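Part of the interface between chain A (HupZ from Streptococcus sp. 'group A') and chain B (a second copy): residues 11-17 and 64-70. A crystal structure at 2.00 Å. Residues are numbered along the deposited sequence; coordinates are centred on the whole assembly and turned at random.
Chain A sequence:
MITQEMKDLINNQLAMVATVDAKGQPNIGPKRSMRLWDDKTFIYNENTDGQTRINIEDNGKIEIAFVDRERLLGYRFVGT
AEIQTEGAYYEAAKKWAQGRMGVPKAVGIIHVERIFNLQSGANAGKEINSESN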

ATOM      1  N   ASN A  11       2.011  -2.344  15.943  1.00 30.54           N
ATOM      2  CA  ASN A  11       1.369  -1.518  17.003  1.00 31.94           C
ATOM      3  C   ASN A  11       1.551  -0.026  16.756  1.00 29.00           C
ATOM      4  O   ASN A  11       0.763   0.774  17.156  1.00 29.86           O
ATOM      5  CB  ASN A  11       1.891  -1.835  18.403  1.00 34.36           C
ATOM      6  CG  ASN A  11       1.391  -3.164  18.966  1.00 36.80           C
ATOM      7  OD1 ASN A  11       0.350  -3.712  18.573  1.00 39.10           O
ATOM      8  ND2 ASN A  11       2.177  -3.709  19.915  1.00 40.80           N
ATOM      9  N   ASN A  12       2.615   0.343  16.093  1.00 31.33           N
ATOM     10  CA  ASN A  12       2.903   1.777  15.903  1.00 31.59           C
ATOM     11  C   ASN A  12       2.644   2.411  14.557  1.00 30.84           C
ATOM     12  O   ASN A  12       2.567   3.630  14.508  1.00 29.52           O
ATOM     13  CB  ASN A  12       4.320   2.072  16.407  1.00 33.08           C
ATOM     14  CG  ASN A  12       4.390   1.938  17.900  1.00 32.42           C
ATOM     15  OD1 ASN A  12       3.678   2.639  18.577  1.00 36.50           O
ATOM     16  ND2 ASN A  12       5.109   0.957  18.401  1.00 34.91           N
ATOM     17  N   GLN A  13       2.478   1.612  13.478  1.00 27.72           N
ATOM     18  CA  GLN A  13       2.342   2.157  12.118  1.00 24.27           C
ATOM     19  C   GLN A  13       0.972   1.747  11.529  1.00 25.08           C
ATOM     20  O   GLN A  13       0.300   0.851  12.040  1.00 21.24           O
ATOM     21  CB  GLN A  13       3.503   1.688  11.217  1.00 25.71           C
ATOM     22  CG  GLN A  13       4.918   1.910  11.759  1.00 29.45           C
ATOM     23  CD  GLN A  13       5.202   3.388  12.024  1.00 29.40           C
ATOM     24  OE1 GLN A  13       4.571   4.258  11.430  1.00 27.37           O
ATOM     25  NE2 GLN A  13       6.059   3.661  13.009  1.00 31.77           N
ATOM     26  N   LEU A  14       0.556   2.496  10.526  1.00 22.72           N
ATOM     27  CA  LEU A  14      -0.635   2.256   9.753  1.00 22.08           C
ATOM     28  C   LEU A  14      -0.468   1.090   8.757  1.00 20.75           C
ATOM     29  O   LEU A  14       0.420   1.124   7.848  1.00 23.41           O
ATOM     30  CB  LEU A  14      -0.967   3.498   8.937  1.00 23.62           C
ATOM     31  CG  LEU A  14      -2.295   3.562   8.211  1.00 24.41           C
ATOM     32  CD1 LEU A  14      -3.367   3.148   9.199  1.00 27.01           C
ATOM     33  CD2 LEU A  14      -2.607   4.951   7.685  1.00 27.87           C
ATOM     34  N   ALA A  15      -1.378   0.136   8.850  1.00 18.20           N
ATOM     35  CA  ALA A  15      -1.451  -1.008   7.896  1.00 16.41           C
ATOM     36  C   ALA A  15      -1.875  -0.480   6.557  1.00 14.92           C
ATOM     37  O   ALA A  15      -2.926   0.163   6.442  1.00 16.01           O
ATOM     38  CB  ALA A  15      -2.459  -2.016   8.389  1.00 15.30           C
ATOM     39  N   MET A  16      -1.048  -0.639   5.566  1.00 13.89           N
ATOM     40  CA  MET A  16      -1.487  -0.386   4.205  1.00 14.60           C
ATOM     41  C   MET A  16      -1.753  -1.723   3.509  1.00 14.12           C
ATOM     42  O   MET A  16      -0.862  -2.675   3.477  1.00 13.71           O
ATOM     43  CB  MET A  16      -0.461   0.497   3.445  1.00 15.94           C
ATOM     44  CG  MET A  16      -0.214   1.829   4.142  1.00 21.75           C
ATOM     45  SD  MET A  16      -1.614   2.949   3.974  1.00 30.27           S
ATOM     46  CE  MET A  16      -2.189   2.682   2.316  1.00 22.16           C
ATOM     47  N   VAL A  17      -2.929  -1.819   2.901  1.00 14.41           N
ATOM     48  CA  VAL A  17      -3.448  -3.092   2.357  1.00 15.59           C
ATOM     49  C   VAL A  17      -3.633  -3.064   0.897  1.00 15.44           C
ATOM     50  O   VAL A  17      -4.319  -2.195   0.366  1.00 15.10           O
ATOM     51  CB  VAL A  17      -4.794  -3.499   3.029  1.00 17.67           C
ATOM     52  CG1 VAL A  17      -5.342  -4.784   2.371  1.00 20.04           C
ATOM     53  CG2 VAL A  17      -4.626  -3.550   4.574  1.00 19.18           C
TER
ATOM     54  N   ILE B  64      -1.094   4.292  -6.112  1.00 11.79           N
ATOM     55  CA  ILE B  64      -0.148   4.839  -5.176  1.00 13.31           C
ATOM     56  C   ILE B  64      -1.030   5.524  -4.125  1.00 14.91           C
ATOM     57  O   ILE B  64      -2.011   6.207  -4.522  1.00 15.25           O
ATOM     58  CB  ILE B  64       0.695   5.930  -5.789  1.00 14.54           C
ATOM     59  CG1 ILE B  64       1.381   5.439  -7.058  1.00 19.34           C
ATOM     60  CG2 ILE B  64       1.669   6.559  -4.746  1.00 14.06           C
ATOM     61  CD1 ILE B  64       1.886   6.599  -7.910  1.00 25.69           C
ATOM     62  N   ALA B  65      -0.704   5.330  -2.855  1.00 16.30           N
ATOM     63  CA  ALA B  65      -1.467   5.904  -1.733  1.00 18.06           C
ATOM     64  C   ALA B  65      -0.558   6.772  -0.902  1.00 17.08           C
ATOM     65  O   ALA B  65       0.554   6.406  -0.667  1.00 16.06           O
ATOM     66  CB  ALA B  65      -1.954   4.822  -0.850  1.00 18.93           C
ATOM     67  N   PHE B  66      -1.071   7.919  -0.458  1.00 17.80           N
ATOM     68  CA  PHE B  66      -0.417   8.757   0.485  1.00 17.53           C
ATOM     69  C   PHE B  66      -1.412   8.987   1.607  1.00 19.23           C
ATOM     70  O   PHE B  66      -2.529   9.397   1.319  1.00 18.42           O
ATOM     71  CB  PHE B  66      -0.107  10.106  -0.150  1.00 19.16           C
ATOM     72  CG  PHE B  66       0.859  10.066  -1.297  1.00 19.54           C
ATOM     73  CD1 PHE B  66       0.401   9.824  -2.568  1.00 21.90           C
ATOM     74  CD2 PHE B  66       2.217  10.256  -1.096  1.00 20.85           C
ATOM     75  CE1 PHE B  66       1.285   9.749  -3.651  1.00 22.45           C
ATOM     76  CE2 PHE B  66       3.087  10.193  -2.145  1.00 20.18           C
ATOM     77  CZ  PHE B  66       2.590   9.955  -3.429  1.00 18.24           C
ATOM     78  N   VAL B  67      -1.036   8.721   2.852  1.00 22.19           N
ATOM     79  CA  VAL B  67      -1.963   8.889   3.980  1.00 24.74           C
ATOM     80  C   VAL B  67      -1.298   9.721   5.062  1.00 27.21           C
ATOM     81  O   VAL B  67      -0.185   9.442   5.413  1.00 26.33           O
ATOM     82  CB  VAL B  67      -2.455   7.537   4.539  1.00 23.75           C
ATOM     83  CG1 VAL B  67      -3.412   7.745   5.757  1.00 24.58           C
ATOM     84  CG2 VAL B  67      -3.169   6.769   3.420  1.00 21.96           C
ATOM     85  N   ASP B  68      -1.972  10.779   5.525  1.00 30.26           N
ATOM     86  CA  ASP B  68      -1.605  11.463   6.807  1.00 36.35           C
ATOM     87  C   ASP B  68      -2.349  10.781   7.980  1.00 38.23           C
ATOM     88  O   ASP B  68      -3.515  11.058   8.244  1.00 41.00           O
ATOM     89  CB  ASP B  68      -1.968  12.969   6.771  1.00 40.12           C
ATOM     90  CG  ASP B  68      -1.465  13.762   8.018  1.00 44.05           C
ATOM     91  OD1 ASP B  68      -1.477  13.228   9.155  1.00 42.52           O
ATOM     92  OD2 ASP B  68      -1.069  14.940   7.852  1.00 43.22           O
ATOM     93  N   ARG B  69      -1.638   9.910   8.664  1.00 42.01           N
ATOM     94  CA  ARG B  69      -2.109   9.117   9.792  1.00 46.33           C
ATOM     95  C   ARG B  69      -2.802   9.942  10.888  1.00 49.67           C
ATOM     96  O   ARG B  69      -3.850   9.561  11.365  1.00 52.81           O
ATOM     97  CB  ARG B  69      -0.897   8.387  10.357  1.00 48.78           C
ATOM     98  CG  ARG B  69      -1.152   7.132  11.149  1.00 52.10           C
ATOM     99  CD  ARG B  69       0.165   6.368  11.241  1.00 54.41           C
ATOM    100  NE  ARG B  69       0.769   6.448  12.553  1.00 56.88           N
ATOM    101  CZ  ARG B  69       0.517   5.600  13.558  1.00 62.87           C
ATOM    102  NH1 ARG B  69       1.108   5.792  14.737  1.00 63.91           N
ATOM    103  NH2 ARG B  69      -0.322   4.565  13.420  1.00 59.32           N
ATOM    104  N   GLU B  70      -2.242  11.094  11.233  1.00 51.58           N
ATOM    105  CA  GLU B  70      -2.729  11.916  12.357  1.00 55.97           C
ATOM    106  C   GLU B  70      -3.876  12.800  11.951  1.00 60.24           C
ATOM    107  O   GLU B  70      -4.966  12.699  12.518  1.00 59.59           O
ATOM    108  CB  GLU B  70      -1.616  12.814  12.913  1.00 56.41           C
ATOM    109  CG  GLU B  70      -0.473  12.049  13.588  1.00 59.22           C
ATOM    110  CD  GLU B  70       0.617  11.565  12.629  1.00 57.68           C
ATOM    111  OE1 GLU B  70       0.508  11.743  11.405  1.00 62.24           O
ATOM    112  OE2 GLU B  70       1.613  10.993  13.096  1.00 64.18           O
TER

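What holds the middle of this contact together? Leu A14 and Val B67 meet there, each with its CA-to-CB bond pointing toward the other stretch. With Leu A14 t at chi1 and p at chi2, its CD2 methyl comes to 3.5 Å from CG1 of Val B67, itself t, a tight van der Waals approach between two branched aliphatic side chains. Next to this pair lies Met A16, whose SD is 4.2 Å from CG2 of Val B67. Val B67 thus offers one methyl to the leucine and the other to the methionine sulfur, sitting between two partners that are spaced two residues apart on the opposing chain.

Where does the apolar patch end on its more buried side? It closes with Met A16 against Ala B65. The methionine takes m at all three chi angles, and the terminal CE of Met A16 lies 3.8 Å from CB of Ala B65. The small alanine has a single methyl to give, and the longer, unbranched methionine supplies most of the reach: CA of Met A16 and CA of Ala B65 are 8.7 Å apart, yet the side chains still touch. These pairings have no directional bond to satisfy; what they gain is close packing and the exclusion of water from apolar surface.

How do the backbones set up this pattern? The two segments run in nearly opposite directions, 156° apart end to end, so that Leu A14 lies nearest Arg B69 while Met A16 lies nearest Ala B65. They are not joined like neighbouring strands of one sheet, since no hydrogen bond crosses between the stretches and even the CA atoms of Leu A14 and Arg B69 stand 7.0 Å apart. The side chains fill the space between. Along the strand of chain B, the alternation of an extended backbone points Ala B65 and Val B67 toward chain A and turns Phe B66 and Asp B68 away. On chain A, Leu A14 and Met A16 face the partner, while Ala A15 between them is out of reach.

What happens at the polar edge? Here Arg B69, just beyond its strand, covers the end of the chain A helix and the turn that follows. Its aliphatic part continues the apolar packing, with CD of Arg B69 3.9 Å from CB of Leu A14. Its guanidinium then extends along the backbone where Gln A13 leaves helical geometry: NH2 of Arg B69 is 3.6 Å from C of Gln A13 and 3.7 Å from N of Leu A14. The carbonyl of Asn A12 is closer still, its O lying 2.6 Å from NH1 of Arg B69 and 3.2 Å from NH2 of Arg B69. Despite these distances, neither approach is a hydrogen bond, because the angles are poor: the oxygen sits over a face of the guanidinium, whereas its N-H groups point outward in the plane. The positive guanidinium and the carbonyl oxygen can attract electrostatically, but without hydrogen-bond geometry the contact is also very close.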